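Local coordinates for protein phosphoribosylaminoimidazole-succinocarboxamide synthase (PDB 1KUT) that catalyses the ATP-dependent joining of L-aspartate to the carboxylate of a phosphoribosyl aminoimidazole, a step of de novo purine biosynthesis, at residues I151-A154 with L155-F158; A44-T47 with A48-K52; D212-K215 with K216-V220. All blocks are in the same frame, centred on the assembly; numbering follows the deposited sequence.

Overall arrangement
Three short helical stretches, each on a different helix, illustrate how contacts between residues three or four apart, or six where a turn leads into the helix, set the faces that helices offer to one another. Interaction 1 lies near the end of helix 138-160 and interaction 2 inside helix 39-55, their centres about 14 Å apart. They touch directly: Phe158 CE2 approaches Leu50 CD1 at 3.6 Å, and Leu155 packs on Leu50 as well. Interaction 3 lies at the N-terminal part of helix 214-229, its centre about 16 Å from that of interaction 2 and 21 Å from that of interaction 1. It touches neither, yet its helix packs against helix 39-55, which thus links all three.

Interaction 1: residues I151-A154 with L155-F158; sequences ITLA and LKEF
Ile151 and Leu155, one turn apart in helix 138-160, lie side by side and point the same way, with Ile151 CG2 3.9 Å from Leu155 CD1. The branch that makes this contact is the one set anti to the backbone N of Ile151, while CG1 (chi1 -68°) leads away from the following turn. Leu155 CG also packs against its partner's carbonyl oxygen, 3.3 Å from Ile151 O.

The backbone bonds are those of an alpha helix: Leu155 N donates to Ile151 O at 2.8 Å, and Lys156 N, Glu157 N and Phe158 N reach Thr152 O, Leu153 O and Ala154 O in turn. Ala154 O is additionally bound by the hydroxyl of Tyr53, whose ring meets that of Phe158. The helix is amphipathic: its apolar side is laid on strand 164-175 through Ile169 and Tyr171 and on helix 39-55 through Leu50 and Leu54, so that it joins a sheet to a second helix.

Polar side chains behave differently. Glu157 CG stands beside its own backbone N, and the extended chain runs along the preceding turn, bringing OE1 to 3.3 Å from Ala154 CA; the same oxygen stands 3.1 Å from Leu153 O, an acceptor facing an acceptor and hence no bond. Lys156 runs past Leu153, CD to CD1 4.3 Å, and bends at its last torsion (chi4 -55°) into a salt bridge with Glu160. Thr152 OG1 is bound to Ala148 O and the hydroxyl of Tyr171.

Interaction 2: residues A44-T47 with A48-K52; sequences AETT and AILMK
Thr47 and Met51, the latter a selenomethionine, make the tightest side-chain contact of this stretch of helix 39-55. The two lie side by side and point the same way. Thr47 CG2 stands anti to the backbone N (OG1 at chi1 -65°), which leaves the methyl beside the selenomethionine, and the latter bends at its last torsion (chi3 -66°) to bring CE alongside that methyl. CE comes within 3.3 Å of Thr47 CG2, closer than usual for two carbons, while SE is 3.9 Å from the same methyl.

Other contacts follow the same spacing, with side-chain carbons lying against oxygens of the preceding turn. Thr46 and Leu50 also run alongside each other, and Leu50 CD2 rests 3.2 Å from Thr46 O and 4.0 Å from Thr46 OG1. Ile49 CG1 lies 3.2 Å from Glu45 O, and its CD1 just reaches the aliphatic CG of that glutamate.

In the backbone, Met51 N donates to Thr47 O at 2.8 Å with a nearly straight N-H...O angle of 171°, and the carbonyls of Ala44, Glu45 and Thr46 accept from the amides of Ala48, Ile49 and Leu50. The buried Thr47 OG1 is engaged by Cys43 O and by the amide of Ile187, and the extended Glu45 side chain carries its carboxylate to a salt bridge with Arg225.

The arrangement is that of a mostly buried stretch of alpha helix packed on several sides: Tyr66 and Leu72 belong to strands of the five-stranded antiparallel sheet, whereas Leu221 and Cys224 lie on helix 214-229.

Interaction 3: residues D212-K215 with K216-V220; sequences DPLK and KYREV
Arg218 N donates to Leu214 O at 3.0 Å and Glu219 N to Lys215 O, i to i+4 bonds near the N-terminal end of helix 214-229, while Lys216 N reaches Pro213 O only weakly and shares a water with it. Just before them in the chain, Asp212 CG takes up the crowded position between its own N and carbonyl carbon (chi1 77°), directing the carboxylate at Arg218. One oxygen, OD2, receives NH1 of Arg218 at 3.2 Å and, in a weak bond, its NH2; it lies at the guanidinium edge, the two flat groups only 26° from coplanar. Lys215 CA sits over one face of that guanidinium, 3.4 Å above its plane, and Leu214 CD2 is at the edge, 3.6 Å from NH1. An alanine here would remove the guanidinium and is likely to leave the Asp212 carboxylate without its cationic mate.

Tyr217 turns a ring edge to Pro213 O, with CD1 3.3 Å away, and its hydroxyl is bound by Asp190. Glu219 is paired with Arg208 of the preceding helix. The partly exposed Asp212-Arg218 salt bridge ties the first residue past helix 202-211 to the next helix, and its in-plane pairing, with Lys215 against one face, probably limits the guanidinium's rotation.

Interaction 1: residues I151-A154 with L155-F158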
# COMPACT_ATOMS: atom_id res chain seq x y z
N ILE B 151 -3.47 20.78 -4.33
CA ILE B 151 -2.45 21.16 -5.30
C ILE B 151 -2.73 20.52 -6.66
O ILE B 151 -2.63 21.17 -7.69
CB ILE B 151 -1.05 20.71 -4.83
CG1 ILE B 151 -0.63 21.50 -3.60
CG2 ILE B 151 -0.03 20.90 -5.94
CD1 ILE B 151 0.62 20.95 -2.94
N THR B 152 -3.07 19.24 -6.64
CA THR B 152 -3.34 18.50 -7.85
C THR B 152 -4.47 19.12 -8.64
O THR B 152 -4.37 19.27 -9.86
CB THR B 152 -3.67 17.04 -7.52
OG1 THR B 152 -2.57 16.48 -6.80
CG2 THR B 152 -3.89 16.23 -8.79
N LEU B 153 -5.55 19.48 -7.96
CA LEU B 153 -6.67 20.11 -8.65
C LEU B 153 -6.29 21.53 -9.14
O LEU B 153 -6.61 21.91 -10.26
CB LEU B 153 -7.89 20.16 -7.71
CG LEU B 153 -8.89 18.99 -7.80
CD1 LEU B 153 -8.29 17.79 -8.57
CD2 LEU B 153 -9.30 18.59 -6.39
N ALA B 154 -5.60 22.29 -8.30
CA ALA B 154 -5.17 23.63 -8.69
C ALA B 154 -4.31 23.56 -9.95
O ALA B 154 -4.45 24.38 -10.85
CB ALA B 154 -4.38 24.27 -7.58
N LEU B 155 -3.42 22.57 -10.00
CA LEU B 155 -2.52 22.39 -11.15
C LEU B 155 -3.29 21.88 -12.35
O LEU B 155 -2.99 22.22 -13.50
CB LEU B 155 -1.39 21.41 -10.81
CG LEU B 155 -0.27 21.94 -9.92
CD1 LEU B 155 0.80 20.87 -9.75
CD2 LEU B 155 0.32 23.18 -10.58
N LYS B 156 -4.28 21.04 -12.09
CA LYS B 156 -5.11 20.50 -13.15
C LYS B 156 -5.84 21.63 -13.88
O LYS B 156 -5.95 21.62 -15.11
CB LYS B 156 -6.13 19.52 -12.56
CG LYS B 156 -7.30 19.23 -13.49
CD LYS B 156 -8.42 18.48 -12.78
CE LYS B 156 -9.64 18.40 -13.69
NZ LYS B 156 -10.04 19.78 -14.11
N GLU B 157 -6.35 22.59 -13.13
CA GLU B 157 -7.07 23.72 -13.71
C GLU B 157 -6.11 24.64 -14.45
O GLU B 157 -6.48 25.32 -15.42
CB GLU B 157 -7.81 24.49 -12.61
CG GLU B 157 -8.72 23.59 -11.80
CD GLU B 157 -9.06 24.16 -10.44
OE1 GLU B 157 -8.13 24.61 -9.73
OE2 GLU B 157 -10.26 24.15 -10.06
N PHE B 158 -4.87 24.64 -13.99
CA PHE B 158 -3.82 25.44 -14.59
C PHE B 158 -3.54 25.00 -16.03
O PHE B 158 -3.68 25.79 -16.96
CB PHE B 158 -2.54 25.29 -13.76
CG PHE B 158 -1.42 26.14 -14.23
CD1 PHE B 158 -1.39 27.50 -13.92
CD2 PHE B 158 -0.41 25.60 -15.02
CE1 PHE B 158 -0.35 28.31 -14.39
CE2 PHE B 158 0.63 26.40 -15.49
CZ PHE B 158 0.66 27.76 -15.17

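Interaction 2: residues A44-T47 with A48-K52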
# COMPACT_ATOMS: atom_id res chain seq x y z
N ALA B 44 14.08 23.63 -13.20
CA ALA B 44 14.15 24.62 -12.13
C ALA B 44 13.12 25.70 -12.40
O ALA B 44 12.33 26.05 -11.53
CB ALA B 44 15.56 25.23 -12.06
N GLU B 45 13.11 26.23 -13.62
CA GLU B 45 12.16 27.28 -13.95
C GLU B 45 10.68 26.86 -13.98
O GLU B 45 9.82 27.61 -13.52
CB GLU B 45 12.53 27.96 -15.26
CG GLU B 45 11.62 29.09 -15.64
CD GLU B 45 12.02 29.75 -16.94
OE1 GLU B 45 11.30 30.67 -17.39
OE2 GLU B 45 13.07 29.33 -17.52
N THR B 46 10.36 25.68 -14.51
CA THR B 46 8.95 25.32 -14.52
C THR B 46 8.52 25.03 -13.07
O THR B 46 7.38 25.27 -12.70
CB THR B 46 8.63 24.13 -15.49
OG1 THR B 46 8.51 22.90 -14.78
CG2 THR B 46 9.71 24.01 -16.54
N THR B 47 9.43 24.56 -12.24
CA THR B 47 9.10 24.32 -10.83
C THR B 47 8.74 25.66 -10.17
O THR B 47 7.71 25.78 -9.51
CB THR B 47 10.29 23.71 -10.05
OG1 THR B 47 10.58 22.41 -10.57
CG2 THR B 47 9.98 23.60 -8.55
N ALA B 48 9.60 26.67 -10.38
CA ALA B 48 9.41 28.00 -9.82
C ALA B 48 8.13 28.70 -10.27
O ALA B 48 7.51 29.44 -9.52
CB ALA B 48 10.59 28.87 -10.14
N ILE B 49 7.76 28.47 -11.52
CA ILE B 49 6.53 29.03 -12.07
C ILE B 49 5.34 28.35 -11.40
O ILE B 49 4.47 28.99 -10.82
CB ILE B 49 6.48 28.80 -13.60
CG1 ILE B 49 7.49 29.73 -14.28
CG2 ILE B 49 5.06 28.97 -14.12
CD1 ILE B 49 7.40 29.74 -15.78
N LEU B 50 5.29 27.03 -11.50
CA LEU B 50 4.20 26.28 -10.88
C LEU B 50 4.05 26.58 -9.37
O LEU B 50 2.96 26.91 -8.91
CB LEU B 50 4.41 24.79 -11.13
CG LEU B 50 3.84 24.14 -12.41
CD1 LEU B 50 3.29 25.18 -13.39
CD2 LEU B 50 4.90 23.25 -13.06
N MSE B 51 5.14 26.49 -8.61
CA MSE B 51 5.08 26.73 -7.15
C MSE B 51 4.68 28.15 -6.76
O MSE B 51 4.07 28.36 -5.71
CB MSE B 51 6.41 26.39 -6.50
CG MSE B 51 6.76 24.93 -6.57
SE MSE B 51 8.07 24.53 -5.22
CE MSE B 51 9.56 25.53 -5.87
N LYS B 52 5.06 29.11 -7.59
CA LYS B 52 4.71 30.51 -7.37
C LYS B 52 3.18 30.61 -7.49
O LYS B 52 2.50 31.20 -6.65
CB LYS B 52 5.38 31.39 -8.43
CG LYS B 52 5.18 32.89 -8.25
CD LYS B 52 5.87 33.38 -6.98
CE LYS B 52 5.71 34.89 -6.81
NZ LYS B 52 6.08 35.33 -5.42

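Interaction 3: residues D212-K215 with K216-V220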
# COMPACT_ATOMS: atom_id res chain seq x y z
N ASP B 212 14.29 13.11 -29.25
CA ASP B 212 15.04 13.95 -28.31
C ASP B 212 14.13 14.24 -27.12
O ASP B 212 13.15 14.98 -27.21
CB ASP B 212 15.52 15.25 -28.97
CG ASP B 212 14.43 16.27 -29.13
OD1 ASP B 212 13.35 15.90 -29.63
OD2 ASP B 212 14.66 17.44 -28.75
N PRO B 213 14.43 13.61 -25.98
CA PRO B 213 13.69 13.73 -24.72
C PRO B 213 13.50 15.16 -24.22
O PRO B 213 12.45 15.49 -23.67
CB PRO B 213 14.52 12.88 -23.76
CG PRO B 213 15.12 11.84 -24.67
CD PRO B 213 15.56 12.67 -25.83
N LEU B 214 14.51 16.00 -24.42
CA LEU B 214 14.41 17.37 -23.96
C LEU B 214 13.21 18.10 -24.55
O LEU B 214 12.79 19.12 -24.03
CB LEU B 214 15.69 18.16 -24.27
CG LEU B 214 15.73 19.62 -23.80
CD1 LEU B 214 15.82 19.69 -22.28
CD2 LEU B 214 16.94 20.32 -24.41
N LYS B 215 12.64 17.56 -25.63
CA LYS B 215 11.51 18.25 -26.25
C LYS B 215 10.25 18.42 -25.39
O LYS B 215 9.65 19.50 -25.38
CB LYS B 215 11.12 17.57 -27.57
CG LYS B 215 10.06 18.36 -28.32
CD LYS B 215 10.18 18.20 -29.82
CE LYS B 215 9.36 19.26 -30.53
NZ LYS B 215 9.61 19.26 -32.00
N LYS B 216 9.85 17.37 -24.67
CA LYS B 216 8.66 17.49 -23.83
C LYS B 216 8.89 18.55 -22.75
O LYS B 216 7.98 19.31 -22.42
CB LYS B 216 8.30 16.15 -23.17
CG LYS B 216 9.14 15.78 -21.95
CD LYS B 216 8.56 14.56 -21.22
CE LYS B 216 9.43 14.15 -20.03
NZ LYS B 216 8.94 12.89 -19.37
N TYR B 217 10.12 18.60 -22.22
CA TYR B 217 10.46 19.57 -21.18
C TYR B 217 10.37 20.99 -21.73
O TYR B 217 9.80 21.88 -21.09
CB TYR B 217 11.88 19.33 -20.65
CG TYR B 217 12.05 18.03 -19.92
CD1 TYR B 217 12.21 16.83 -20.62
CD2 TYR B 217 12.03 17.98 -18.52
CE1 TYR B 217 12.36 15.61 -19.95
CE2 TYR B 217 12.17 16.76 -17.83
CZ TYR B 217 12.33 15.58 -18.56
OH TYR B 217 12.47 14.39 -17.91
N ARG B 218 10.94 21.20 -22.91
CA ARG B 218 10.90 22.52 -23.52
C ARG B 218 9.45 22.93 -23.71
O ARG B 218 9.08 24.06 -23.38
CB ARG B 218 11.64 22.52 -24.87
CG ARG B 218 13.16 22.33 -24.77
CD ARG B 218 13.85 22.68 -26.08
NE ARG B 218 13.23 21.99 -27.22
CZ ARG B 218 13.64 20.82 -27.71
NH1 ARG B 218 14.68 20.18 -27.19
NH2 ARG B 218 12.97 20.28 -28.73
N GLU B 219 8.63 22.01 -24.21
CA GLU B 219 7.21 22.29 -24.44
C GLU B 219 6.49 22.62 -23.13
O GLU B 219 5.72 23.59 -23.07
CB GLU B 219 6.54 21.10 -25.15
CG GLU B 219 6.86 21.01 -26.65
CD GLU B 219 6.19 19.83 -27.37
OE1 GLU B 219 6.42 19.66 -28.59
OE2 GLU B 219 5.44 19.08 -26.72
N VAL B 220 6.73 21.84 -22.09
CA VAL B 220 6.09 22.12 -20.79
C VAL B 220 6.46 23.53 -20.31
O VAL B 220 5.59 24.32 -19.95
CB VAL B 220 6.52 21.10 -19.70
CG1 VAL B 220 5.99 21.54 -18.34
CG2 VAL B 220 5.97 19.73 -20.04
O HOH W 1 10.29 14.73 -25.20